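PDB 6ITW: type VI immunity protein Atu4351 from Agrobacterium fabrum, which serves as the immunity protein Tdi1 of a type VI secretion effector-immunity pair, probably protecting the bacterium from its cognate toxic effector. Local coordinates for residues N20-G25 / L165-I170; A30-R35 / R83-G88; Q54-F59 / L153-L158; Y102-I107 / D129-I134. All blocks are in the same frame, centred on the assembly; numbering follows the deposited sequence. Where two conformers were deposited one is given.

Contact 1 (N20-G25 / L165-I170); sequences NPEIMG and LQLGQI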
loop_
_atom_site.group_PDB
_atom_site.type_symbol
_atom_site.label_atom_id
_atom_site.label_comp_id
_atom_site.label_asym_id
_atom_site.label_seq_id
_atom_site.Cartn_x
_atom_site.Cartn_y
_atom_site.Cartn_z
ATOM N N ASN A 20 -2.949 18.493 2.792
ATOM C CA ASN A 20 -1.795 18.598 3.682
ATOM C C ASN A 20 -0.556 17.890 3.125
ATOM O O ASN A 20 0.014 17.023 3.790
ATOM C CB ASN A 20 -2.116 18.044 5.065
ATOM C CG ASN A 20 -3.314 18.690 5.712
ATOM O OD1 ASN A 20 -4.199 17.987 6.221
ATOM N ND2 ASN A 20 -3.345 20.028 5.731
ATOM N N PRO A 21 -0.122 18.221 1.913
ATOM C CA PRO A 21 0.965 17.442 1.299
ATOM C C PRO A 21 2.317 17.700 1.957
ATOM O O PRO A 21 2.640 18.824 2.350
ATOM C CB PRO A 21 0.961 17.921 -0.158
ATOM C CG PRO A 21 0.443 19.331 -0.073
ATOM C CD PRO A 21 -0.582 19.320 1.037
ATOM N N GLU A 22 3.095 16.628 2.091
ATOM C CA GLU A 22 4.520 16.706 2.372
ATOM C C GLU A 22 5.276 16.744 1.042
ATOM O O GLU A 22 4.885 16.078 0.078
ATOM C CB GLU A 22 4.930 15.502 3.227
ATOM C CG GLU A 22 6.411 15.178 3.354
ATOM C CD GLU A 22 6.661 13.907 4.206
ATOM O OE1 GLU A 22 7.228 12.929 3.668
ATOM O OE2 GLU A 22 6.285 13.885 5.413
ATOM N N ILE A 23 6.337 17.554 0.981
ATOM C CA ILE A 23 7.116 17.745 -0.244
ATOM C C ILE A 23 8.031 16.549 -0.467
ATOM O O ILE A 23 8.675 16.057 0.470
ATOM C CB ILE A 23 7.936 19.045 -0.166
ATOM C CG1 ILE A 23 7.048 20.257 -0.387
ATOM C CG2 ILE A 23 9.082 19.047 -1.199
ATOM C CD1 ILE A 23 7.805 21.561 -0.229
HETATM N N MSE A 24 8.102 16.072 -1.706
HETATM C CA MSE A 24 9.136 15.087 -2.043
HETATM C C MSE A 24 10.246 15.819 -2.795
HETATM O O MSE A 24 10.014 16.354 -3.884
HETATM C CB MSE A 24 8.579 13.926 -2.872
HETATM C CG MSE A 24 9.575 12.802 -3.029
HETATM SE SE MSE A 24 8.918 11.224 -3.954
HETATM C CE MSE A 24 7.701 10.627 -2.646
ATOM N N GLY A 25 11.438 15.868 -2.185
ATOM C CA GLY A 25 12.525 16.662 -2.732
ATOM C C GLY A 25 13.079 16.108 -4.032
ATOM O O GLY A 25 12.888 14.939 -4.394
ATOM N N LEU A 165 -7.057 10.610 10.053
ATOM C CA LEU A 165 -5.635 10.306 10.173
ATOM C C LEU A 165 -4.797 11.513 9.749
ATOM O O LEU A 165 -5.106 12.194 8.763
ATOM C CB LEU A 165 -5.262 9.082 9.325
ATOM C CG LEU A 165 -5.786 7.707 9.754
ATOM C CD1 LEU A 165 -5.596 6.715 8.620
ATOM C CD2 LEU A 165 -5.119 7.215 11.051
ATOM N N GLN A 166 -3.740 11.776 10.510
ATOM C CA GLN A 166 -2.675 12.672 10.081
ATOM C C GLN A 166 -1.707 11.945 9.148
ATOM O O GLN A 166 -1.516 10.723 9.249
ATOM C CB GLN A 166 -1.921 13.210 11.308
ATOM C CG GLN A 166 -2.754 14.208 12.126
ATOM C CD GLN A 166 -2.444 14.176 13.620
ATOM O OE1 GLN A 166 -1.278 14.096 14.025
ATOM N NE2 GLN A 166 -3.497 14.239 14.449
ATOM N N LEU A 167 -1.080 12.705 8.245
ATOM C CA LEU A 167 -0.137 12.108 7.302
ATOM C C LEU A 167 0.920 11.330 8.070
ATOM O O LEU A 167 1.520 11.847 9.015
ATOM C CB LEU A 167 0.526 13.179 6.419
ATOM C CG LEU A 167 1.338 12.639 5.225
ATOM C CD1 LEU A 167 0.430 12.223 4.067
ATOM C CD2 LEU A 167 2.399 13.610 4.730
ATOM N N GLY A 168 1.125 10.072 7.687
ATOM C CA GLY A 168 2.050 9.220 8.389
ATOM C C GLY A 168 1.459 8.415 9.528
ATOM O O GLY A 168 2.227 7.792 10.276
ATOM N N GLN A 169 0.132 8.393 9.682
ATOM C CA GLN A 169 -0.544 7.471 10.591
ATOM C C GLN A 169 -1.470 6.517 9.845
ATOM O O GLN A 169 -1.859 6.771 8.703
ATOM C CB GLN A 169 -1.401 8.198 11.615
ATOM C CG GLN A 169 -0.687 9.157 12.502
ATOM C CD GLN A 169 -1.691 9.859 13.384
ATOM O OE1 GLN A 169 -2.759 10.288 12.909
ATOM N NE2 GLN A 169 -1.389 9.937 14.678
ATOM N N ILE A 170 -1.845 5.424 10.532
ATOM C CA ILE A 170 -2.849 4.466 10.067
ATOM C C ILE A 170 -3.698 4.045 11.265
ATOM O O ILE A 170 -3.332 4.265 12.419
ATOM C CB ILE A 170 -2.230 3.207 9.406
ATOM C CG1 ILE A 170 -1.279 2.505 10.378
ATOM C CG2 ILE A 170 -1.493 3.545 8.112
ATOM C CD1 ILE A 170 -0.766 1.122 9.877
#
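CD2 of Leu167 lies over one face of the Glu22 carboxylate, displaced toward OE2 of Glu22, which is 4.0 Å away, whereas OE1 is engaged in a salt bridge with Lys64. The amide of Gln169 works inside its own segment, where its OE1 accepts from N of Gln166 at 3.0 Å, the donor tilted 27° from the carbonyl plane. The closest approach is made by the stem of the glutamate, with CB of Glu22 3.5 Å from CD2 of Leu167. CG of Glu22 stands anti to its own backbone N (chi1 165°) and the extended chain, crossing the leucine at about a right angle, runs past the methyl, which meets it at CB and again at OE2. Asn20 contributes its carbonyl O, 4.3 Å from CD2 of Leu167. The leucine projects from the corner of a tight turn, and its side chain also packs on Ile51 of strand 49-52. N of Gln169 closes the turn on O of Gln166 at 2.9 Å, and the side-chain bond between the same two residues spans it too. Gly168 has a positive phi that favours glycine. Small and near the surface, the contact sets the short strand 21-22 against the apex of a type II beta turn, Gln166 to Gln169, which leads into strand 169-173.

Contact 2 (A30-R35 / R83-G88); sequences ARYKNR and RTHALG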
loop_
_atom_site.group_PDB
_atom_site.type_symbol
_atom_site.label_atom_id
_atom_site.label_comp_id
_atom_site.label_asym_id
_atom_site.label_seq_id
_atom_site.Cartn_x
_atom_site.Cartn_y
_atom_site.Cartn_z
ATOM N N ALA A 30 15.160 12.113 -7.827
ATOM C CA ALA A 30 16.239 11.715 -8.725
ATOM C C ALA A 30 16.617 10.263 -8.488
ATOM O O ALA A 30 16.836 9.500 -9.438
ATOM C CB ALA A 30 17.450 12.629 -8.534
ATOM N N ARG A 31 16.654 9.863 -7.219
ATOM C CA ARG A 31 16.914 8.484 -6.830
ATOM C C ARG A 31 16.039 7.459 -7.564
ATOM O O ARG A 31 16.445 6.302 -7.702
ATOM C CB ARG A 31 16.732 8.394 -5.314
ATOM C CG ARG A 31 17.031 7.060 -4.692
ATOM C CD ARG A 31 17.009 7.156 -3.164
ATOM N NE ARG A 31 18.132 7.919 -2.618
ATOM C CZ ARG A 31 18.024 9.124 -2.062
ATOM N NH1 ARG A 31 16.837 9.705 -1.974
ATOM N NH2 ARG A 31 19.102 9.747 -1.587
ATOM N N TYR A 32 14.869 7.840 -8.078
ATOM C CA TYR A 32 13.972 6.845 -8.664
ATOM C C TYR A 32 13.832 6.969 -10.177
ATOM O O TYR A 32 12.971 6.301 -10.766
ATOM C CB TYR A 32 12.607 6.898 -7.966
ATOM C CG TYR A 32 12.745 6.487 -6.518
ATOM C CD1 TYR A 32 12.830 5.149 -6.182
ATOM C CD2 TYR A 32 12.858 7.436 -5.490
ATOM C CE1 TYR A 32 12.990 4.741 -4.870
ATOM C CE2 TYR A 32 13.024 7.031 -4.153
ATOM C CZ TYR A 32 13.083 5.667 -3.859
ATOM O OH TYR A 32 13.250 5.188 -2.566
ATOM N N LYS A 33 14.685 7.767 -10.825
ATOM C CA LYS A 33 14.709 7.844 -12.284
ATOM C C LYS A 33 14.904 6.466 -12.910
ATOM O O LYS A 33 15.823 5.722 -12.545
ATOM C CB LYS A 33 15.827 8.784 -12.742
ATOM C CG LYS A 33 15.949 8.903 -14.258
ATOM C CD LYS A 33 17.217 9.649 -14.676
ATOM C CE LYS A 33 17.214 9.936 -16.175
ATOM N NZ LYS A 33 18.543 9.677 -16.815
ATOM N N ASN A 34 14.031 6.132 -13.860
ATOM C CA ASN A 34 13.972 4.826 -14.519
ATOM C C ASN A 34 13.635 3.682 -13.567
ATOM O O ASN A 34 13.669 2.517 -13.969
ATOM C CB ASN A 34 15.270 4.499 -15.260
ATOM C CG ASN A 34 15.529 5.440 -16.400
ATOM O OD1 ASN A 34 16.571 6.096 -16.444
ATOM N ND2 ASN A 34 14.576 5.527 -17.331
ATOM N N ARG A 35 13.299 3.976 -12.316
ATOM C CA ARG A 35 12.811 2.945 -11.419
ATOM C C ARG A 35 11.332 3.084 -11.091
ATOM O O ARG A 35 10.688 2.075 -10.786
ATOM C CB ARG A 35 13.659 2.928 -10.139
ATOM C CG ARG A 35 14.969 2.178 -10.367
ATOM C CD ARG A 35 16.121 2.688 -9.546
ATOM N NE ARG A 35 15.803 2.771 -8.129
ATOM C CZ ARG A 35 16.713 2.990 -7.187
ATOM N NH1 ARG A 35 17.990 3.132 -7.528
ATOM N NH2 ARG A 35 16.351 3.064 -5.911
ATOM N N ARG A 83 13.952 -3.611 -5.539
ATOM C CA ARG A 83 13.286 -3.105 -6.735
ATOM C C ARG A 83 11.797 -2.842 -6.499
ATOM O O ARG A 83 11.010 -2.775 -7.457
ATOM C CB ARG A 83 13.494 -4.088 -7.891
ATOM C CG ARG A 83 14.975 -4.246 -8.248
ATOM C CD ARG A 83 15.249 -5.420 -9.186
ATOM N NE ARG A 83 14.649 -5.238 -10.502
ATOM C CZ ARG A 83 15.153 -4.432 -11.442
ATOM N NH1 ARG A 83 16.254 -3.727 -11.187
ATOM N NH2 ARG A 83 14.555 -4.323 -12.630
ATOM N N THR A 84 11.393 -2.692 -5.239
ATOM C CA THR A 84 9.989 -2.500 -4.896
ATOM C C THR A 84 9.872 -1.273 -4.013
ATOM O O THR A 84 10.579 -1.153 -3.005
ATOM C CB THR A 84 9.410 -3.726 -4.193
ATOM O OG1 THR A 84 9.752 -4.908 -4.936
ATOM C CG2 THR A 84 7.881 -3.596 -4.084
ATOM N N HIS A 85 8.984 -0.363 -4.392
ATOM C CA HIS A 85 8.977 0.976 -3.817
ATOM C C HIS A 85 7.583 1.306 -3.316
ATOM O O HIS A 85 6.622 1.268 -4.089
ATOM C CB HIS A 85 9.458 1.990 -4.855
ATOM C CG HIS A 85 10.693 1.539 -5.563
ATOM N ND1 HIS A 85 11.915 1.445 -4.927
ATOM C CD2 HIS A 85 10.887 1.089 -6.825
ATOM C CE1 HIS A 85 12.814 0.985 -5.780
ATOM N NE2 HIS A 85 12.215 0.759 -6.937
ATOM N N ALA A 86 7.489 1.652 -2.034
ATOM C CA ALA A 86 6.209 1.984 -1.409
ATOM C C ALA A 86 5.786 3.392 -1.826
ATOM O O ALA A 86 6.508 4.363 -1.568
ATOM C CB ALA A 86 6.324 1.884 0.115
ATOM N N LEU A 87 4.607 3.511 -2.443
ATOM C CA LEU A 87 4.137 4.799 -2.947
ATOM C C LEU A 87 3.049 5.432 -2.091
ATOM O O LEU A 87 2.920 6.664 -2.092
ATOM C CB LEU A 87 3.609 4.654 -4.378
ATOM C CG LEU A 87 4.558 3.965 -5.361
ATOM C CD1 LEU A 87 3.908 3.854 -6.730
ATOM C CD2 LEU A 87 5.901 4.696 -5.444
ATOM N N GLY A 88 2.262 4.628 -1.382
ATOM C CA GLY A 88 1.189 5.131 -0.539
ATOM C C GLY A 88 0.526 3.968 0.165
ATOM O O GLY A 88 0.848 2.800 -0.082
HETATM O O HOH W 1 12.276 2.212 -2.336
#
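His85 points its imidazole from strand 84-90 at the loop that follows helix 26-31, meeting Tyr32 and Arg35. Its CG sits beside the backbone N, opposite the carbonyl carbon (chi1 -47°), which turns the ring to that loop. Beyond CB, CG of His85 lies 4.0 Å from CE1 of Tyr32, and ND1 comes nearer to it, at 3.5 Å. The tyrosine presents its edge to the imidazole face in a T-shaped pair, the centroids of the two rings 5.1 Å apart and the planes at 75°. In the plane of the imidazole, ND1 of His85 meets a water at 2.7 Å that is also hydrogen-bonded to OH of Tyr32. CE1 of His85 neighbours CE1 of Tyr32 and lies 4.1 Å from NH2 of Arg35, with guanidinium and ring planes 23° apart, while CD2 approaches O of Arg35 and NE2 its CB. NE2 is also hydrogen-bonded to Glu100, which makes long, weak ion pairs with Arg35 and Arg83 and would probably offset their charge beside the imidazole. An edge-to-face pair and a bridging water thus join loop to sheet in the GAD-like domain, just ahead of the classic beta bulge at Leu87 and Gly88.

Contact 3 (Q54-F59 / L153-L158); sequences QGYFQF and LMFNRL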
loop_
_atom_site.group_PDB
_atom_site.type_symbol
_atom_site.label_atom_id
_atom_site.label_comp_id
_atom_site.label_asym_id
_atom_site.label_seq_id
_atom_site.Cartn_x
_atom_site.Cartn_y
_atom_site.Cartn_z
ATOM N N GLN A 54 -10.192 11.845 3.102
ATOM C CA GLN A 54 -10.162 11.987 4.558
ATOM C C GLN A 54 -9.338 10.890 5.238
ATOM O O GLN A 54 -9.581 10.536 6.398
ATOM C CB GLN A 54 -11.585 12.034 5.117
ATOM C CG GLN A 54 -12.452 13.180 4.536
ATOM C CD GLN A 54 -13.802 13.254 5.227
ATOM O OE1 GLN A 54 -13.888 13.551 6.430
ATOM N NE2 GLN A 54 -14.866 12.951 4.483
ATOM N N GLY A 55 -8.327 10.366 4.547
ATOM C CA GLY A 55 -7.438 9.366 5.119
ATOM C C GLY A 55 -7.626 7.977 4.554
ATOM O O GLY A 55 -6.906 7.060 4.958
ATOM N N TYR A 56 -8.564 7.796 3.623
ATOM C CA TYR A 56 -8.784 6.487 3.019
ATOM C C TYR A 56 -7.564 6.021 2.231
ATOM O O TYR A 56 -7.347 4.811 2.074
ATOM C CB TYR A 56 -10.022 6.557 2.125
ATOM C CG TYR A 56 -10.622 5.239 1.728
ATOM C CD1 TYR A 56 -11.600 4.631 2.520
ATOM C CD2 TYR A 56 -10.239 4.613 0.544
ATOM C CE1 TYR A 56 -12.168 3.416 2.150
ATOM C CE2 TYR A 56 -10.797 3.412 0.160
ATOM C CZ TYR A 56 -11.761 2.813 0.971
ATOM O OH TYR A 56 -12.317 1.621 0.589
ATOM N N PHE A 57 -6.769 6.964 1.722
ATOM C CA PHE A 57 -5.493 6.690 1.076
ATOM C C PHE A 57 -4.593 7.899 1.307
ATOM O O PHE A 57 -5.065 9.030 1.392
ATOM C CB PHE A 57 -5.663 6.394 -0.428
ATOM C CG PHE A 57 -4.365 6.038 -1.147
ATOM C CD1 PHE A 57 -3.915 4.718 -1.213
ATOM C CD2 PHE A 57 -3.610 7.024 -1.774
ATOM C CE1 PHE A 57 -2.735 4.394 -1.891
ATOM C CE2 PHE A 57 -2.427 6.717 -2.439
ATOM C CZ PHE A 57 -1.986 5.402 -2.501
ATOM N N GLN A 58 -3.303 7.652 1.455
ATOM C CA GLN A 58 -2.330 8.722 1.567
ATOM C C GLN A 58 -1.092 8.298 0.801
ATOM O O GLN A 58 -0.799 7.104 0.706
ATOM C CB GLN A 58 -1.962 9.029 3.020
ATOM C CG GLN A 58 -1.267 7.894 3.736
ATOM C CD GLN A 58 -1.157 8.140 5.221
ATOM O OE1 GLN A 58 -0.127 8.621 5.705
ATOM N NE2 GLN A 58 -2.228 7.813 5.966
ATOM N N PHE A 59 -0.388 9.274 0.230
ATOM C CA PHE A 59 0.861 8.997 -0.459
ATOM C C PHE A 59 2.002 9.138 0.527
ATOM O O PHE A 59 1.906 9.871 1.522
ATOM C CB PHE A 59 1.088 9.949 -1.635
ATOM C CG PHE A 59 0.122 9.772 -2.756
ATOM C CD1 PHE A 59 -1.095 10.466 -2.766
ATOM C CD2 PHE A 59 0.422 8.921 -3.816
ATOM C CE1 PHE A 59 -2.012 10.304 -3.822
ATOM C CE2 PHE A 59 -0.486 8.755 -4.870
ATOM C CZ PHE A 59 -1.701 9.458 -4.870
ATOM N N LEU A 153 -17.540 -3.183 6.962
ATOM C CA LEU A 153 -16.424 -2.269 6.740
ATOM C C LEU A 153 -16.214 -1.336 7.934
ATOM O O LEU A 153 -17.158 -0.965 8.639
ATOM C CB LEU A 153 -16.668 -1.479 5.463
ATOM C CG LEU A 153 -16.777 -2.419 4.249
ATOM C CD1 LEU A 153 -16.940 -1.650 2.959
ATOM C CD2 LEU A 153 -15.552 -3.296 4.154
HETATM N N MSE A 154 -14.950 -0.976 8.181
HETATM C CA MSE A 154 -14.622 -0.199 9.384
HETATM C C MSE A 154 -14.266 1.286 9.168
HETATM O O MSE A 154 -14.299 2.060 10.139
HETATM C CB MSE A 154 -13.461 -0.854 10.152
HETATM C CG MSE A 154 -13.765 -2.204 10.728
HETATM SE SE MSE A 154 -12.357 -2.763 11.984
HETATM C CE MSE A 154 -11.017 -3.308 10.692
ATOM N N PHE A 155 -13.924 1.701 7.937
ATOM C CA PHE A 155 -13.343 3.040 7.772
ATOM C C PHE A 155 -14.267 4.146 8.293
ATOM O O PHE A 155 -13.844 4.984 9.100
ATOM C CB PHE A 155 -12.969 3.337 6.321
ATOM C CG PHE A 155 -12.389 4.728 6.147
ATOM C CD1 PHE A 155 -11.087 5.006 6.559
ATOM C CD2 PHE A 155 -13.156 5.767 5.627
ATOM C CE1 PHE A 155 -10.545 6.286 6.425
ATOM C CE2 PHE A 155 -12.618 7.051 5.493
ATOM C CZ PHE A 155 -11.315 7.310 5.887
ATOM N N ASN A 156 -15.526 4.179 7.838
ATOM C CA ASN A 156 -16.414 5.292 8.196
ATOM C C ASN A 156 -16.585 5.422 9.704
ATOM O O ASN A 156 -16.481 6.524 10.258
ATOM C CB ASN A 156 -17.768 5.124 7.520
ATOM C CG ASN A 156 -17.690 5.360 6.029
ATOM O OD1 ASN A 156 -16.715 5.923 5.531
ATOM N ND2 ASN A 156 -18.702 4.914 5.306
ATOM N N ARG A 157 -16.819 4.305 10.396
ATOM C CA ARG A 157 -16.931 4.375 11.849
ATOM C C ARG A 157 -15.621 4.831 12.483
ATOM O O ARG A 157 -15.628 5.587 13.464
ATOM C CB ARG A 157 -17.370 3.024 12.411
ATOM C CG ARG A 157 -18.802 2.628 12.043
ATOM C CD ARG A 157 -19.148 1.238 12.592
ATOM N NE ARG A 157 -18.603 0.192 11.736
ATOM C CZ ARG A 157 -18.260 -1.024 12.153
ATOM N NH1 ARG A 157 -18.389 -1.361 13.430
ATOM N NH2 ARG A 157 -17.762 -1.898 11.292
ATOM N N LEU A 158 -14.479 4.395 11.937
ATOM C CA LEU A 158 -13.212 4.803 12.536
ATOM C C LEU A 158 -12.939 6.284 12.287
ATOM O O LEU A 158 -12.465 6.993 13.183
ATOM C CB LEU A 158 -12.075 3.933 12.009
ATOM C CG LEU A 158 -12.087 2.465 12.449
ATOM C CD1 LEU A 158 -10.873 1.789 11.858
ATOM C CD2 LEU A 158 -12.135 2.283 14.001
#
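A T-shaped aromatic pair fastens the first turn of helix 155-162 to the loop that enters strand 57-59. Tyr56 gives the edge and Phe155 the face: the centroids of the Tyr56 and Phe155 rings lie 5.1 Å apart with planes at 84°, almost perpendicular. CD1 of Tyr56 does the touching, 3.7 Å from CD2 of Phe155 and offset toward the rim of the phenyl ring. With CG anti to its backbone N (chi1 179°), Phe155 directs its ring toward the 54-56 backbone. There CZ of Phe155 is 3.6 Å from N of Tyr56, while O of Gln54 sits in the ring plane, at the edge, 3.7 Å from CZ of Phe155. Gly55 adds its carbonyl carbon C, 3.9 Å from CE1 of Phe155, at a positive phi that calls for glycine. Both aromatic residues have polar partners outside the pair: Tyr56 OH bonds to O of Ala141, and N of Phe155 to the carboxylate of Asp145, which also touches the tyrosine side chain. The arrangement is an edge-to-face aromatic pair joining the loop before strand 57-59, in the GAD-like region, to helix 155-162, in the Tdi1 C-terminal region.

Contact 4 (Y102-I107 / D129-I134); sequences YKTTEI and DINLGI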
loop_
_atom_site.group_PDB
_atom_site.type_symbol
_atom_site.label_atom_id
_atom_site.label_comp_id
_atom_site.label_asym_id
_atom_site.label_seq_id
_atom_site.Cartn_x
_atom_site.Cartn_y
_atom_site.Cartn_z
ATOM N N TYR A 102 7.521 -6.209 -12.178
ATOM C CA TYR A 102 6.169 -6.734 -12.331
ATOM C C TYR A 102 5.084 -5.700 -12.044
ATOM O O TYR A 102 3.896 -6.058 -11.999
ATOM C CB TYR A 102 6.003 -7.980 -11.450
ATOM C CG TYR A 102 6.975 -9.096 -11.816
ATOM C CD1 TYR A 102 6.732 -9.948 -12.899
ATOM C CD2 TYR A 102 8.150 -9.283 -11.089
ATOM C CE1 TYR A 102 7.644 -10.978 -13.238
ATOM C CE2 TYR A 102 9.067 -10.291 -11.415
ATOM C CZ TYR A 102 8.809 -11.137 -12.485
ATOM O OH TYR A 102 9.727 -12.132 -12.780
ATOM N N LYS A 103 5.456 -4.420 -11.903
ATOM C CA LYS A 103 4.546 -3.280 -11.743
ATOM C C LYS A 103 3.799 -3.274 -10.407
ATOM O O LYS A 103 4.360 -3.606 -9.358
ATOM C CB LYS A 103 3.501 -3.203 -12.872
ATOM C CG LYS A 103 3.862 -3.767 -14.242
ATOM C CD LYS A 103 5.012 -3.073 -14.921
ATOM C CE LYS A 103 5.022 -3.410 -16.421
ATOM N NZ LYS A 103 6.393 -3.314 -16.992
ATOM N N THR A 104 2.517 -2.913 -10.460
ATOM C CA THR A 104 1.741 -2.588 -9.270
ATOM C C THR A 104 1.676 -3.772 -8.312
ATOM O O THR A 104 1.326 -4.893 -8.698
ATOM C CB THR A 104 0.327 -2.159 -9.677
ATOM O OG1 THR A 104 0.386 -0.913 -10.383
ATOM C CG2 THR A 104 -0.549 -1.978 -8.467
ATOM N N THR A 105 2.001 -3.505 -7.055
ATOM C CA THR A 105 2.058 -4.507 -6.000
ATOM C C THR A 105 1.277 -3.982 -4.802
ATOM O O THR A 105 1.272 -2.770 -4.551
ATOM C CB THR A 105 3.533 -4.789 -5.609
ATOM O OG1 THR A 105 4.286 -5.173 -6.776
ATOM C CG2 THR A 105 3.635 -5.884 -4.545
ATOM N N GLU A 106 0.600 -4.870 -4.073
ATOM C CA GLU A 106 -0.109 -4.501 -2.851
ATOM C C GLU A 106 0.440 -5.328 -1.694
ATOM O O GLU A 106 0.547 -6.553 -1.795
ATOM C CB GLU A 106 -1.632 -4.698 -2.989
ATOM C CG GLU A 106 -2.319 -3.865 -4.113
ATOM C CD GLU A 106 -3.854 -4.064 -4.186
ATOM O OE1 GLU A 106 -4.446 -4.562 -3.203
ATOM O OE2 GLU A 106 -4.471 -3.726 -5.225
ATOM N N ILE A 107 0.787 -4.660 -0.601
ATOM C CA ILE A 107 1.329 -5.310 0.587
ATOM C C ILE A 107 0.333 -5.066 1.715
ATOM O O ILE A 107 0.279 -3.968 2.287
ATOM C CB ILE A 107 2.724 -4.792 0.952
ATOM C CG1 ILE A 107 3.687 -4.925 -0.235
ATOM C CG2 ILE A 107 3.268 -5.564 2.120
ATOM C CD1 ILE A 107 5.135 -4.477 0.102
ATOM N N ASP A 129 3.447 3.273 -17.260
ATOM C CA ASP A 129 2.795 4.530 -16.895
ATOM C C ASP A 129 1.289 4.355 -16.712
ATOM O O ASP A 129 0.710 4.811 -15.716
ATOM C CB ASP A 129 3.078 5.590 -17.957
ATOM C CG ASP A 129 4.501 6.042 -17.944
ATOM O OD1 ASP A 129 5.335 5.378 -18.588
ATOM O OD2 ASP A 129 4.803 7.036 -17.252
ATOM N N ILE A 130 0.645 3.683 -17.663
ATOM C CA ILE A 130 -0.793 3.435 -17.592
ATOM C C ILE A 130 -1.133 2.527 -16.412
ATOM O O ILE A 130 -2.143 2.729 -15.729
ATOM C CB ILE A 130 -1.258 2.834 -18.932
ATOM C CG1 ILE A 130 -1.149 3.881 -20.043
ATOM C CG2 ILE A 130 -2.662 2.253 -18.834
ATOM C CD1 ILE A 130 -1.173 3.276 -21.453
ATOM N N ASN A 131 -0.302 1.510 -16.166
ATOM C CA ASN A 131 -0.535 0.560 -15.079
ATOM C C ASN A 131 -0.547 1.265 -13.730
ATOM O O ASN A 131 -1.456 1.067 -12.916
ATOM C CB ASN A 131 0.549 -0.534 -15.101
ATOM C CG ASN A 131 0.339 -1.606 -14.018
ATOM O OD1 ASN A 131 0.890 -1.518 -12.918
ATOM N ND2 ASN A 131 -0.449 -2.621 -14.339
ATOM N N LEU A 132 0.472 2.087 -13.465
ATOM C CA LEU A 132 0.481 2.846 -12.224
ATOM C C LEU A 132 -0.672 3.835 -12.190
ATOM O O LEU A 132 -1.259 4.071 -11.129
ATOM C CB LEU A 132 1.816 3.564 -12.052
ATOM C CG LEU A 132 2.050 4.222 -10.691
ATOM C CD1 LEU A 132 1.457 3.396 -9.522
ATOM C CD2 LEU A 132 3.539 4.439 -10.495
ATOM N N GLY A 133 -1.013 4.419 -13.344
ATOM C CA GLY A 133 -2.126 5.354 -13.390
ATOM C C GLY A 133 -3.448 4.691 -13.059
ATOM O O GLY A 133 -4.302 5.274 -12.383
ATOM N N ILE A 134 -3.634 3.458 -13.518
ATOM C CA ILE A 134 -4.849 2.741 -13.166
ATOM C C ILE A 134 -4.883 2.468 -11.668
ATOM O O ILE A 134 -5.915 2.666 -11.011
ATOM C CB ILE A 134 -4.965 1.451 -14.001
ATOM C CG1 ILE A 134 -5.290 1.817 -15.456
ATOM C CG2 ILE A 134 -6.024 0.508 -13.402
ATOM C CD1 ILE A 134 -5.130 0.686 -16.429
#
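Lys103, the first residue of its strand to face helix 128-137, brings CB to 3.1 Å from OD1 of Asn131, a close approach of aliphatic carbon to oxygen. Its chain then bends at chi2 and carries NZ away from the asparagine to a hydrogen bond with Ser128, at the start of the same helix. Thr104 follows and makes both bonds of the contact. N of Thr104 donates to OD1 of Asn131 over a rather long 3.3 Å, and OG1 of Thr104 donates to that oxygen at 2.7 Å. The two donors arrive from opposite faces of the amide plane, the hydroxyl standing 37° out of it, so one side-chain oxygen accepts two bonds from a single residue, the shorter one from the hydroxyl. Asn131 reaches this place because its CG is anti to its backbone N (chi1 -178°), extending the amide from the helix toward the strand. The threonine hydroxyl also lies 4.2 Å from CA of Leu132. Thr105, next in sequence, turns back, its OG1 donating to O of Lys103 at 3.0 Å within the strand. Trp98 of the adjoining strand 94-99 packs on both Lys103 and Asn131. The helix and strand segments run in roughly the same direction, their axes 29° apart and 7.9 Å at closest approach: a helix laid on the beta-sheet and pinned near the strand's start by an asparagine accepting from one threonine.

How the contacts relate
Depth in the fold sorts the chemistry of the four contacts. Contacts 2 and 3 are buried and rest on edge-to-face aromatic pairs; contact 4, partly buried, is carried by hydrogen bonds; contact 1 lies at the surface and depends on one methyl. Contacts 2, 3 and 4 all reach the same large sheet. Contacts 2 and 4 are about 12 Å apart between centres and meet through Leu87 and Leu132, while 2 and 3 adjoin along neighbouring strands, where Phe57 packs on Gly88. Contact 1 is joined to contact 3 by Gln58, whose amide probably bonds to Gly168 and Gln169. Both 1 and 3 link the GAD-like and C-terminal regions.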